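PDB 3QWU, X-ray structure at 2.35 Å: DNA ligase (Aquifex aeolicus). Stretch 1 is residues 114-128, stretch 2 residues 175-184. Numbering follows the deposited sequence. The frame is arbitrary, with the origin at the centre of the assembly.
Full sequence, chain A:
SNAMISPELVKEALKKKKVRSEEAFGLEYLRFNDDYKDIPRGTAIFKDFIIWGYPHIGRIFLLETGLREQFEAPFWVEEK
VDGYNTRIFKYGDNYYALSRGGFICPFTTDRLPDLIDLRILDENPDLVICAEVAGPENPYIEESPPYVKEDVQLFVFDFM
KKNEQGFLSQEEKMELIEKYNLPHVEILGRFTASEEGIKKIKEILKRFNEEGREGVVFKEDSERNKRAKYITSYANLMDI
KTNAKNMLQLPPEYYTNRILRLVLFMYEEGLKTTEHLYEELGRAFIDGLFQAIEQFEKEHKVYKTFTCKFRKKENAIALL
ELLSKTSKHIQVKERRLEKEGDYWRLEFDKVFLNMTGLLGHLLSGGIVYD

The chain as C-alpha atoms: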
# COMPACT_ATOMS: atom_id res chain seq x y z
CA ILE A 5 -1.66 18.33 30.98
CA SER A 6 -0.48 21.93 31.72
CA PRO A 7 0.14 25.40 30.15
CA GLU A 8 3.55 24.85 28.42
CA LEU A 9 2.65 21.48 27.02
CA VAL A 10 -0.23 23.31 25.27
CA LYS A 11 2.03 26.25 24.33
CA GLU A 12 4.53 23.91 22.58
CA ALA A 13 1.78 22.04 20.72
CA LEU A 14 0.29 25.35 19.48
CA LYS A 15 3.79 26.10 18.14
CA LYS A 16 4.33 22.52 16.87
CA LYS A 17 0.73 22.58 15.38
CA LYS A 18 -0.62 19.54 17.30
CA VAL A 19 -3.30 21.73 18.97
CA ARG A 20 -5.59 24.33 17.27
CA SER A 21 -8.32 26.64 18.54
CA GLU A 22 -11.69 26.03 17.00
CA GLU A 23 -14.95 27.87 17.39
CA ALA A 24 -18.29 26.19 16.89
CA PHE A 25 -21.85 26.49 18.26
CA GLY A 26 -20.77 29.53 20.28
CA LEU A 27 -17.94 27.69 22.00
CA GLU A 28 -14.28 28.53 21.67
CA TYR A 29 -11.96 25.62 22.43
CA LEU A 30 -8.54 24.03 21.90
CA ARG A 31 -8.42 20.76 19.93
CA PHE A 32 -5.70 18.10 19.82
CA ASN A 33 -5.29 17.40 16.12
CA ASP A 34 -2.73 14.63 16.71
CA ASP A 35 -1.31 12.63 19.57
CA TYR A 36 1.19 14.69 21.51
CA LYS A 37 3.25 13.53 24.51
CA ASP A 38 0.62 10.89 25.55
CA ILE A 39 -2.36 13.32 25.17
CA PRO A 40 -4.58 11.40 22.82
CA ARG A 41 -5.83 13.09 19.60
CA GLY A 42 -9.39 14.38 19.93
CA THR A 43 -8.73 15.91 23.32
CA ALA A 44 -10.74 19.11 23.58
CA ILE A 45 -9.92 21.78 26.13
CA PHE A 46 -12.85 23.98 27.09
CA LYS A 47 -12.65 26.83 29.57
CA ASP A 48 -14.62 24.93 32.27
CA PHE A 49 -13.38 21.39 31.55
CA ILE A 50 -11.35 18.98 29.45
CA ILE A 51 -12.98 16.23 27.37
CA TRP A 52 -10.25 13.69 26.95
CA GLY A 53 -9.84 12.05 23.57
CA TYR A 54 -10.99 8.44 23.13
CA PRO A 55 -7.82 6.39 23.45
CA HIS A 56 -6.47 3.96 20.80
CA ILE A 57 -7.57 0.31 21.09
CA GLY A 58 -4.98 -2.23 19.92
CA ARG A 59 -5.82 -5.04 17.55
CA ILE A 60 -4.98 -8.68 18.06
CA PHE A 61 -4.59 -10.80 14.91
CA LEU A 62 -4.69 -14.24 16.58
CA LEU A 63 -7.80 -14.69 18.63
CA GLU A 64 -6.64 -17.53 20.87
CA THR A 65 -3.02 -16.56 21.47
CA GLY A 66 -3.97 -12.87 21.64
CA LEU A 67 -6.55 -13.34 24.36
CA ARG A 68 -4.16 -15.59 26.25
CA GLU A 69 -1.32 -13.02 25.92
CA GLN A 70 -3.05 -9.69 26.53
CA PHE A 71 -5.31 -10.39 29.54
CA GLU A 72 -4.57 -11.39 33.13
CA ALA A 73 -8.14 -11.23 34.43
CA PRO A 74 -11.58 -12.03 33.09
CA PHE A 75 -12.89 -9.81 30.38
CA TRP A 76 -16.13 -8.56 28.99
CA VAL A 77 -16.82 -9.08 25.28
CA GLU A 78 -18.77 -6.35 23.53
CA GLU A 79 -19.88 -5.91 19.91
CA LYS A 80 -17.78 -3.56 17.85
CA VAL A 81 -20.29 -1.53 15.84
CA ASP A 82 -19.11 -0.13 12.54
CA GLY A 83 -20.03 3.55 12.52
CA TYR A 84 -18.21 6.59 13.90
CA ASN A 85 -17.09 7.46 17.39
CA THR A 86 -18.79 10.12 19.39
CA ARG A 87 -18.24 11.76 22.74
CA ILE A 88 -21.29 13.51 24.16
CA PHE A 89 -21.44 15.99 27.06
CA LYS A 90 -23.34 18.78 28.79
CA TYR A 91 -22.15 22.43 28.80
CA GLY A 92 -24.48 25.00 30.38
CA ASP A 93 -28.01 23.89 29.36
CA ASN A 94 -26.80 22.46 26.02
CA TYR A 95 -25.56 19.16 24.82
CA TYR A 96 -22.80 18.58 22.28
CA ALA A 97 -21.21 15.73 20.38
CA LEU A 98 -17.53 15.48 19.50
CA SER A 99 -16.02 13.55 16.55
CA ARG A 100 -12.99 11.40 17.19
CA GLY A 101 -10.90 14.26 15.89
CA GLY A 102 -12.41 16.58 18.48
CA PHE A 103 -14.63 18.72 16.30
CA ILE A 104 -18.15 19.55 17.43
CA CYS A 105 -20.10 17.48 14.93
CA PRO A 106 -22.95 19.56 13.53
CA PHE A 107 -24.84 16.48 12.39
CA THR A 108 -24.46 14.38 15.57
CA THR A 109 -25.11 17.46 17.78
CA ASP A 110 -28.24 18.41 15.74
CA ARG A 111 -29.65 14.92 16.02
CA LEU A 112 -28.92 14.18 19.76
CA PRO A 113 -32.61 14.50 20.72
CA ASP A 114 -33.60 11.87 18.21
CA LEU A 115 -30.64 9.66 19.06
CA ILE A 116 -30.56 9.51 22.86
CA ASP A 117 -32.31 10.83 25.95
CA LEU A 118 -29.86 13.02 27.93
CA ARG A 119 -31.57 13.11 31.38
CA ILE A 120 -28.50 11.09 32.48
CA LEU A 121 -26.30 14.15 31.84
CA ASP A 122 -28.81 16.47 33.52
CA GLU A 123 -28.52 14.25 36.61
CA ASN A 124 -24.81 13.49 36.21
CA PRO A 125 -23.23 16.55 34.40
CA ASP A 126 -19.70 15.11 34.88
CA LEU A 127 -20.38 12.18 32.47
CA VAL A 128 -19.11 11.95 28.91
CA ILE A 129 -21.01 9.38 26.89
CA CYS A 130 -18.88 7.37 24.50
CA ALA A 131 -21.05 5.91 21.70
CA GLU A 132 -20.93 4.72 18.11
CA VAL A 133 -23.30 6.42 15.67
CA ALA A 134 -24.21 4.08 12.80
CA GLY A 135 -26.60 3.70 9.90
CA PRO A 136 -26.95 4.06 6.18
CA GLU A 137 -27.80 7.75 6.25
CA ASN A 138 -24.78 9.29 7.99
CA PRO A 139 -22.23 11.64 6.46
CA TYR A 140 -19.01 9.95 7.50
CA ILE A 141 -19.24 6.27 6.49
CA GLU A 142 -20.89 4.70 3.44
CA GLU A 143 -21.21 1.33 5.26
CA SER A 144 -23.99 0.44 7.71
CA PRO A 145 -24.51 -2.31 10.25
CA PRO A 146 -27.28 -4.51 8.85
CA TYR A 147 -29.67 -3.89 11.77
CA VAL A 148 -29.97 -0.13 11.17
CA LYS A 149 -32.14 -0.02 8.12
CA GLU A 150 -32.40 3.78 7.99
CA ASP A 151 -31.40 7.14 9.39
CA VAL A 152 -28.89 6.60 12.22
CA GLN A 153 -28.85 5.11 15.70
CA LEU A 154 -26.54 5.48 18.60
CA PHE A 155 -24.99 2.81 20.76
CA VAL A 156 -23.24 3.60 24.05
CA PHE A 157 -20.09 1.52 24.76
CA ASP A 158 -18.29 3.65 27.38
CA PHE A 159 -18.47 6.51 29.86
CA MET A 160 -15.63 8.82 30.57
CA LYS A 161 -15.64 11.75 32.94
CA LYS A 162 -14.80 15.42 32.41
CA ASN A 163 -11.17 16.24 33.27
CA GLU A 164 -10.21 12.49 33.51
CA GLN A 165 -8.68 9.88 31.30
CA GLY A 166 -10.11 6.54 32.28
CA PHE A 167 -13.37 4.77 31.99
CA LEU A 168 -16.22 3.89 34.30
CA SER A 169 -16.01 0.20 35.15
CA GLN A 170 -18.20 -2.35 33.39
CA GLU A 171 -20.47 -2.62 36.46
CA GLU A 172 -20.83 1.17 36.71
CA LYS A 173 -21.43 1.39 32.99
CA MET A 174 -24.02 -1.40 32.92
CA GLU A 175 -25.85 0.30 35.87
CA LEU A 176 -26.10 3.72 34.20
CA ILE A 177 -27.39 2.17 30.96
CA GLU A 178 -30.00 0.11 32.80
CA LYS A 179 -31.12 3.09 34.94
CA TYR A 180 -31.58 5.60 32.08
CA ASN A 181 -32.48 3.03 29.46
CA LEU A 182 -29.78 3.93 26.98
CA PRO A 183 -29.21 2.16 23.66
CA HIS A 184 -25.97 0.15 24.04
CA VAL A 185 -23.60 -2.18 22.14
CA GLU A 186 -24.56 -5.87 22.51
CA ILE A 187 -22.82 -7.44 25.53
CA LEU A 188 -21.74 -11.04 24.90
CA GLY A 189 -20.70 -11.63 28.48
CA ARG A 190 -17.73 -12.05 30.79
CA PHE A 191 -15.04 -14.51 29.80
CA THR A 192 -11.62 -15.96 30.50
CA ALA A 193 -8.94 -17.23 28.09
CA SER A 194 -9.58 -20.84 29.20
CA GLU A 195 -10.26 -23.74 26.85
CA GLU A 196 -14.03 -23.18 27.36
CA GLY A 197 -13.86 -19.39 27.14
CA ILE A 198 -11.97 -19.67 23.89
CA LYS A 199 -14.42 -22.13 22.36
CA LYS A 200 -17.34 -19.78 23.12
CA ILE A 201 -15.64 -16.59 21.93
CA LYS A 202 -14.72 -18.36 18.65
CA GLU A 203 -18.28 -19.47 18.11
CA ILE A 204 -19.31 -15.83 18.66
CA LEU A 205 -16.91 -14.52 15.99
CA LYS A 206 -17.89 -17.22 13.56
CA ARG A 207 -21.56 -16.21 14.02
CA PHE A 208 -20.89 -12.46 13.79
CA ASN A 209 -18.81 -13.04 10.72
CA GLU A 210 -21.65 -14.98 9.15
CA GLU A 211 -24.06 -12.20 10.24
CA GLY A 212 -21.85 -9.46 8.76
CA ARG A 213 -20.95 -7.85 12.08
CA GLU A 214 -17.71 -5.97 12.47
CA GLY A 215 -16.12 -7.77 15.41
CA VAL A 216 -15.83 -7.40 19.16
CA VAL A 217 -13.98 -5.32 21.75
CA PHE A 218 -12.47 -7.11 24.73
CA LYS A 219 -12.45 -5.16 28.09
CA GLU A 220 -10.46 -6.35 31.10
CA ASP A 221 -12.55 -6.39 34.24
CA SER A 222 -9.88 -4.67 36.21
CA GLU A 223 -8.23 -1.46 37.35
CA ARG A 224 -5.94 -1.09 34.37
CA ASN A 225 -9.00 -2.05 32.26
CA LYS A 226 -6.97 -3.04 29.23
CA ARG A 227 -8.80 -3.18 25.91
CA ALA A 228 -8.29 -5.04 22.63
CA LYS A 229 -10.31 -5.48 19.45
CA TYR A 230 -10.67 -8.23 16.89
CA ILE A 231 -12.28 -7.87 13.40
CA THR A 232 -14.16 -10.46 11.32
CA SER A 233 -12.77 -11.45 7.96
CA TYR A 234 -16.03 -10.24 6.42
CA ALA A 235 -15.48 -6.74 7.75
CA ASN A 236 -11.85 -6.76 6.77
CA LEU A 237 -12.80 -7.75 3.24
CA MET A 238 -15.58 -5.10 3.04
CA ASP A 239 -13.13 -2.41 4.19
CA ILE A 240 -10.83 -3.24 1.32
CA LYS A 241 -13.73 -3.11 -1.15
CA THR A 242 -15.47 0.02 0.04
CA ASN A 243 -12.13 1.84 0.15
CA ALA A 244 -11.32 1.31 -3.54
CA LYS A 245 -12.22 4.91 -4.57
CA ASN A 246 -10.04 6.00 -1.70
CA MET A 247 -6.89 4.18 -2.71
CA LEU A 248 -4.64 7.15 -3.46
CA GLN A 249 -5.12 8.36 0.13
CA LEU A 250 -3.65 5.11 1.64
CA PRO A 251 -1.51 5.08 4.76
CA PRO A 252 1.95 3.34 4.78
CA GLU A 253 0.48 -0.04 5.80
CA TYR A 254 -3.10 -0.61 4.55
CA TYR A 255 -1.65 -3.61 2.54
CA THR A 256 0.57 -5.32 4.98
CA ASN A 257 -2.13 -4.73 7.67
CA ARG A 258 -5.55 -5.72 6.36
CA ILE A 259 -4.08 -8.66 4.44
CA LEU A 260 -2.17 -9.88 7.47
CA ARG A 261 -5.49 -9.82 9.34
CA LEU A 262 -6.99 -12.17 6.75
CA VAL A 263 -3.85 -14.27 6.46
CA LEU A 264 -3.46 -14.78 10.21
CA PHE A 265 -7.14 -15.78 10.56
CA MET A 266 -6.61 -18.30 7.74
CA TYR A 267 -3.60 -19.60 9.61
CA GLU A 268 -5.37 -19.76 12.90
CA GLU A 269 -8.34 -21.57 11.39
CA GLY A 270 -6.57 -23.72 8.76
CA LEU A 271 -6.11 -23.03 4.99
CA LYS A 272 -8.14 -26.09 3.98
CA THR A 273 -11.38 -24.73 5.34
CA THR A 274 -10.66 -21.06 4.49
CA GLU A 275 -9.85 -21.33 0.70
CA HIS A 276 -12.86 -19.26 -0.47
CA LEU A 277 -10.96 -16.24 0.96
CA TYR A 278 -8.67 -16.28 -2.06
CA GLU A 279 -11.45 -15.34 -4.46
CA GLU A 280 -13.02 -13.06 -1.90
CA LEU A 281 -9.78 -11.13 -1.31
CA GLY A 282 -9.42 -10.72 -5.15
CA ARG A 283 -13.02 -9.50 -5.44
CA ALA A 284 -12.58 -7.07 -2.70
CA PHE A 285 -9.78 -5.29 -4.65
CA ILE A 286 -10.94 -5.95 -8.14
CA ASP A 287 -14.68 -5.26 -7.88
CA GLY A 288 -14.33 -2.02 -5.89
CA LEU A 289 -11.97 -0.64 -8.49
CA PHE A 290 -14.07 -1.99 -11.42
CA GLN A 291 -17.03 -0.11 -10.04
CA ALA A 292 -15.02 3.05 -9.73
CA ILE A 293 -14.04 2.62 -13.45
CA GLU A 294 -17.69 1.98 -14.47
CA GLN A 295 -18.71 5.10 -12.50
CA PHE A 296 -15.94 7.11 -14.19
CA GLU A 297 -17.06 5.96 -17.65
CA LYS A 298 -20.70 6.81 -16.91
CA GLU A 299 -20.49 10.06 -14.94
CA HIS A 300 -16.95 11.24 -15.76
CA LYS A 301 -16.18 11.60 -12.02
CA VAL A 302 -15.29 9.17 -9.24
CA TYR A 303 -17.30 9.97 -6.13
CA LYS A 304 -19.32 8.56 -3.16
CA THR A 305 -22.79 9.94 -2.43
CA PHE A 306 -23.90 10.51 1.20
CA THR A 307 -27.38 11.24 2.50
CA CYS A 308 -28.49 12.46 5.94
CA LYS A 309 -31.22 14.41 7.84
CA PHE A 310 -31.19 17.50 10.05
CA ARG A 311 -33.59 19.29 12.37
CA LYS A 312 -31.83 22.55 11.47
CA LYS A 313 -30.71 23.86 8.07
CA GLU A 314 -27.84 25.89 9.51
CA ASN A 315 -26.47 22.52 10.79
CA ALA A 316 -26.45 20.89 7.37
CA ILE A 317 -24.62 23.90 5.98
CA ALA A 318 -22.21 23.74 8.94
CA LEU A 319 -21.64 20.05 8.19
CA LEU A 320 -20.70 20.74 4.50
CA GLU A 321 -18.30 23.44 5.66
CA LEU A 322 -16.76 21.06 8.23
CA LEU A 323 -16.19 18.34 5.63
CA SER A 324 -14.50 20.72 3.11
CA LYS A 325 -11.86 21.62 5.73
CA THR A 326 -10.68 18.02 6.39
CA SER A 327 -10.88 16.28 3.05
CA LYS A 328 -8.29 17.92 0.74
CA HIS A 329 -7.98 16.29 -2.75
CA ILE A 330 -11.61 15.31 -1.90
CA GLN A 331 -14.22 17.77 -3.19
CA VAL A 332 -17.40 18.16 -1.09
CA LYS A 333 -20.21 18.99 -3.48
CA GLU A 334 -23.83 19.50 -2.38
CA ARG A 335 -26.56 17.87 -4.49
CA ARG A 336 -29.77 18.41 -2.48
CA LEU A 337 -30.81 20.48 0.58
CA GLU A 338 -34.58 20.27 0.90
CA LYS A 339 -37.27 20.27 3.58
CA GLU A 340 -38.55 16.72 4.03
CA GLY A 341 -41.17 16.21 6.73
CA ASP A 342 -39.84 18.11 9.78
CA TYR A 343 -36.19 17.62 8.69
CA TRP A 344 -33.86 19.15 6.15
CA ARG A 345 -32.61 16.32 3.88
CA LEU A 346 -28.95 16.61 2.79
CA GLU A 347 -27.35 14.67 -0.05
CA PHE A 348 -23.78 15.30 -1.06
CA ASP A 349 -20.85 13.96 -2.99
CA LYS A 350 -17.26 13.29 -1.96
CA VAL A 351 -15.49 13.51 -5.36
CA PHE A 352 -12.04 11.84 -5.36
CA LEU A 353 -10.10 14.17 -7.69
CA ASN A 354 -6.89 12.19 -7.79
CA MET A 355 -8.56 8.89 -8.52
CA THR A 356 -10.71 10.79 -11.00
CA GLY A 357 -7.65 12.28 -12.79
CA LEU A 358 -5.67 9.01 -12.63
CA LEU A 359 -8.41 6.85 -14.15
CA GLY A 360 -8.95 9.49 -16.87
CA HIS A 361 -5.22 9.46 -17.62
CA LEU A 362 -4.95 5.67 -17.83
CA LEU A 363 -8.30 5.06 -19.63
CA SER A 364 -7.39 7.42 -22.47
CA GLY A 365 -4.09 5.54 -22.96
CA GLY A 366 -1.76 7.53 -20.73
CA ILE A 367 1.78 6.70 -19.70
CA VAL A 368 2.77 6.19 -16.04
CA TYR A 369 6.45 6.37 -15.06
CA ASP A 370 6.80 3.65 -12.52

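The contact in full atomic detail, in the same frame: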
# COMPACT_ATOMS: atom_id res chain seq x y z
N ASP A 114 -33.11 13.09 18.82
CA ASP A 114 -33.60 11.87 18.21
C ASP A 114 -32.79 10.64 18.53
O ASP A 114 -33.32 9.52 18.43
CB ASP A 114 -33.62 12.07 16.71
CG ASP A 114 -34.55 13.16 16.31
OD1 ASP A 114 -35.63 13.24 16.94
OD2 ASP A 114 -34.22 13.95 15.41
N LEU A 115 -31.52 10.80 18.89
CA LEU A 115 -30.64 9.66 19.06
C LEU A 115 -30.63 9.06 20.48
O LEU A 115 -30.47 7.83 20.66
CB LEU A 115 -29.23 10.03 18.63
CG LEU A 115 -29.04 10.38 17.14
CD1 LEU A 115 -27.65 10.94 16.96
CD2 LEU A 115 -29.24 9.20 16.23
N ILE A 116 -30.80 9.91 21.49
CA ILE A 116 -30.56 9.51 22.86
C ILE A 116 -31.15 10.53 23.82
O ILE A 116 -31.11 11.74 23.60
CB ILE A 116 -29.06 9.34 23.13
CG1 ILE A 116 -28.84 8.76 24.52
CG2 ILE A 116 -28.27 10.68 22.99
CD1 ILE A 116 -27.40 8.49 24.86
N ASP A 117 -31.75 10.02 24.88
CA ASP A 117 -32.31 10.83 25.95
C ASP A 117 -31.15 11.20 26.93
O ASP A 117 -30.47 10.31 27.45
CB ASP A 117 -33.43 10.01 26.61
CG ASP A 117 -33.93 10.59 27.95
OD1 ASP A 117 -33.80 11.82 28.23
OD2 ASP A 117 -34.47 9.74 28.73
N LEU A 118 -30.99 12.49 27.20
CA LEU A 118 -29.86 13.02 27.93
C LEU A 118 -30.16 13.53 29.36
O LEU A 118 -29.36 14.28 29.94
CB LEU A 118 -29.17 14.08 27.07
CG LEU A 118 -28.37 13.43 25.91
CD1 LEU A 118 -27.77 14.50 24.97
CD2 LEU A 118 -27.23 12.46 26.42
N ARG A 119 -31.29 13.07 29.92
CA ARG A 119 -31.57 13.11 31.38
C ARG A 119 -30.37 12.67 32.21
O ARG A 119 -30.01 13.33 33.18
CB ARG A 119 -32.75 12.15 31.70
CG ARG A 119 -33.41 12.29 33.06
CD ARG A 119 -34.70 11.44 33.12
NE ARG A 119 -34.64 10.36 34.13
CZ ARG A 119 -34.68 9.04 33.88
NH1 ARG A 119 -34.79 8.56 32.64
NH2 ARG A 119 -34.60 8.16 34.90
N ILE A 120 -29.75 11.56 31.82
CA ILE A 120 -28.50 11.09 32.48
C ILE A 120 -27.43 12.19 32.68
O ILE A 120 -26.81 12.29 33.73
CB ILE A 120 -27.90 9.87 31.76
CG1 ILE A 120 -26.62 9.39 32.45
CG2 ILE A 120 -27.55 10.21 30.32
CD1 ILE A 120 -26.02 8.13 31.82
N LEU A 121 -27.23 13.03 31.69
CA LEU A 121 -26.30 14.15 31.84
C LEU A 121 -26.91 15.21 32.78
O LEU A 121 -26.23 15.71 33.69
CB LEU A 121 -25.90 14.77 30.46
CG LEU A 121 -25.17 13.82 29.46
CD1 LEU A 121 -24.81 14.50 28.14
CD2 LEU A 121 -23.91 13.15 30.08
N ASP A 122 -28.18 15.53 32.60
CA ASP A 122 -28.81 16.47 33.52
C ASP A 122 -28.57 16.06 34.97
O ASP A 122 -28.30 16.92 35.81
CB ASP A 122 -30.30 16.59 33.25
CG ASP A 122 -30.61 17.17 31.88
OD1 ASP A 122 -29.74 17.86 31.31
OD2 ASP A 122 -31.71 16.91 31.36
N GLU A 123 -28.65 14.76 35.25
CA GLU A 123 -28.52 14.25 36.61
C GLU A 123 -27.08 13.94 36.99
O GLU A 123 -26.77 13.82 38.14
CB GLU A 123 -29.39 12.99 36.83
CG GLU A 123 -30.88 13.31 36.57
CD GLU A 123 -31.84 12.18 36.91
OE1 GLU A 123 -31.42 11.06 37.23
OE2 GLU A 123 -33.05 12.43 36.86
N ASN A 124 -26.21 13.80 36.00
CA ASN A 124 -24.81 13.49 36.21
C ASN A 124 -24.01 14.31 35.21
O ASN A 124 -23.45 13.75 34.28
CB ASN A 124 -24.59 12.00 35.98
CG ASN A 124 -25.64 11.10 36.71
OD1 ASN A 124 -25.36 10.63 37.82
ND2 ASN A 124 -26.84 10.88 36.09
N PRO A 125 -23.94 15.66 35.38
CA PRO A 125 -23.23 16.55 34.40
C PRO A 125 -21.71 16.36 34.21
O PRO A 125 -21.13 16.94 33.31
CB PRO A 125 -23.54 17.98 34.91
CG PRO A 125 -23.99 17.79 36.32
CD PRO A 125 -24.62 16.43 36.43
N ASP A 126 -21.09 15.54 35.05
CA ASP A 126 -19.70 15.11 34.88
C ASP A 126 -19.47 14.03 33.75
O ASP A 126 -18.37 13.88 33.21
CB ASP A 126 -19.15 14.60 36.24
CG ASP A 126 -20.06 13.49 36.90
OD1 ASP A 126 -21.31 13.72 37.13
OD2 ASP A 126 -19.51 12.40 37.21
N LEU A 127 -20.52 13.28 33.42
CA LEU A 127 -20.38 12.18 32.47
C LEU A 127 -20.12 12.64 31.01
O LEU A 127 -20.63 13.69 30.50
CB LEU A 127 -21.60 11.27 32.54
CG LEU A 127 -21.78 10.49 33.84
CD1 LEU A 127 -22.98 9.57 33.70
CD2 LEU A 127 -20.53 9.73 34.24
N VAL A 128 -19.26 11.88 30.35
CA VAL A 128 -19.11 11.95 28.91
C VAL A 128 -19.52 10.61 28.35
O VAL A 128 -19.01 9.55 28.80
CB VAL A 128 -17.68 12.20 28.51
CG1 VAL A 128 -17.62 12.33 27.00
CG2 VAL A 128 -17.05 13.42 29.32
N GLU A 175 -24.83 -0.30 34.99
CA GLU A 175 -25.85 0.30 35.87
C GLU A 175 -26.43 1.60 35.31
O GLU A 175 -27.65 1.79 35.35
CB GLU A 175 -25.31 0.52 37.29
CG GLU A 175 -25.53 -0.70 38.20
CD GLU A 175 -24.40 -0.93 39.23
OE1 GLU A 175 -23.80 0.07 39.70
OE2 GLU A 175 -24.13 -2.12 39.56
N LEU A 176 -25.58 2.49 34.80
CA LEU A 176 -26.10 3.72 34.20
C LEU A 176 -27.00 3.46 33.00
O LEU A 176 -28.00 4.14 32.81
CB LEU A 176 -25.01 4.68 33.83
CG LEU A 176 -24.30 5.28 35.03
CD1 LEU A 176 -22.92 5.80 34.60
CD2 LEU A 176 -25.14 6.41 35.80
N ILE A 177 -26.63 2.49 32.17
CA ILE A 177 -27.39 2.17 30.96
C ILE A 177 -28.73 1.56 31.33
O ILE A 177 -29.75 1.87 30.71
CB ILE A 177 -26.63 1.17 30.11
CG1 ILE A 177 -25.35 1.80 29.55
CG2 ILE A 177 -27.49 0.64 28.97
CD1 ILE A 177 -24.36 0.76 28.90
N GLU A 178 -28.75 0.72 32.35
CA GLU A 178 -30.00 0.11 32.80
C GLU A 178 -30.91 1.21 33.43
O GLU A 178 -32.10 1.30 33.12
CB GLU A 178 -29.74 -1.09 33.72
CG GLU A 178 -30.89 -1.50 34.66
CD GLU A 178 -31.93 -2.50 34.05
OE1 GLU A 178 -32.07 -2.62 32.80
OE2 GLU A 178 -32.63 -3.17 34.87
N LYS A 179 -30.33 2.09 34.24
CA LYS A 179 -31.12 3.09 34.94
C LYS A 179 -31.85 4.03 33.97
O LYS A 179 -33.07 4.21 34.09
CB LYS A 179 -30.22 3.90 35.87
CG LYS A 179 -30.97 4.85 36.79
CD LYS A 179 -30.05 5.53 37.76
CE LYS A 179 -30.77 6.59 38.54
NZ LYS A 179 -29.89 7.76 38.79
N TYR A 180 -31.11 4.57 32.99
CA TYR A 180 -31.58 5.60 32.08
C TYR A 180 -32.07 5.07 30.74
O TYR A 180 -32.46 5.84 29.84
CB TYR A 180 -30.47 6.61 31.87
CG TYR A 180 -30.17 7.40 33.12
CD1 TYR A 180 -28.98 7.21 33.85
CD2 TYR A 180 -31.08 8.34 33.60
CE1 TYR A 180 -28.74 7.97 35.01
CE2 TYR A 180 -30.84 9.08 34.72
CZ TYR A 180 -29.69 8.89 35.42
OH TYR A 180 -29.53 9.63 36.54
N ASN A 181 -31.99 3.75 30.62
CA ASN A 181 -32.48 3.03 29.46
C ASN A 181 -31.82 3.39 28.15
O ASN A 181 -32.48 3.50 27.14
CB ASN A 181 -33.94 3.29 29.34
CG ASN A 181 -34.67 2.08 28.98
OD1 ASN A 181 -35.00 1.24 29.87
ND2 ASN A 181 -34.90 1.90 27.67
N LEU A 182 -30.51 3.51 28.17
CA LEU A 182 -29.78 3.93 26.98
C LEU A 182 -29.64 2.80 25.95
O LEU A 182 -29.60 1.64 26.30
CB LEU A 182 -28.41 4.47 27.41
CG LEU A 182 -28.49 5.64 28.43
CD1 LEU A 182 -27.11 6.15 28.85
CD2 LEU A 182 -29.34 6.79 27.84
N PRO A 183 -29.60 3.14 24.67
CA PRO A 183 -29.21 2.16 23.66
C PRO A 183 -27.71 1.86 23.81
O PRO A 183 -26.91 2.79 24.02
CB PRO A 183 -29.49 2.89 22.34
CG PRO A 183 -29.40 4.38 22.66
CD PRO A 183 -29.69 4.52 24.14
N HIS A 184 -27.33 0.59 23.72
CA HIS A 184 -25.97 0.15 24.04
C HIS A 184 -25.49 -0.92 23.05
O HIS A 184 -26.28 -1.53 22.35
CB HIS A 184 -25.95 -0.45 25.44
CG HIS A 184 -26.92 -1.58 25.57
ND1 HIS A 184 -28.18 -1.42 26.12
CD2 HIS A 184 -26.87 -2.86 25.12
CE1 HIS A 184 -28.83 -2.57 26.04
NE2 HIS A 184 -28.06 -3.46 25.43
O HOH W 1 -33.29 8.38 30.34

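A tyrosine can serve two chemistries at once, offering a flat apolar face to a hydrophobic core and a hydroxyl to the polar groups at its margin. The contact between residues 114-128 and 175-184 of this DNA ligase illustrates the principle, and a walk along the second stretch leads up to it.

Leu-176 opens the contact on its apolar side. Its CB lies 4.1 Å from CD1 of Ile-120, and its CD1 lies 3.9 Å from CD1 of Leu-127, so one leucine meets both the short helix 119-123 and the strand that follows it. One turn later, Lys-179 sits at the exposed margin; its NZ forms a long salt bridge with OE1 of Glu-123 (4.0 Å) and donates a hydrogen bond to OH of its neighbour Tyr-180 (2.9 Å).

Tyr-180 is the centrepiece, with the largest area covered by the other stretch. CB of Ile-120 stands 3.7 Å from the centroid of its ring, only 17° off the normal, a CH-pi contact over the face. The Tyr-180 OH donates a very short hydrogen bond to OE1 of Glu-123 (2.5 Å), which lies near the ring plane, and accepts one from ND2 of Asn-124 (3.0 Å). That same ND2 also bonds O of Ile-120 (2.7 Å), which ties the amide to the helix it follows while it reaches across. The guanidinium of Arg-119 turns one face to the ring's edge, with CZ 3.7 Å from CD2 of Tyr-180. The backbone takes part as well: a water donates to O of Tyr-180 (2.7 Å) and to OD2 of Asp-117 (2.4 Å), bridging the stretches.

Beyond the positive-phi residue Asn-181, the packing becomes apolar again. Leu-182 places CD1 3.7 Å from CD1 of Ile-120 and CD2 3.9 Å from CG1 of Ile-116, whose CG1 also meets CD of Pro-183 at 4.3 Å.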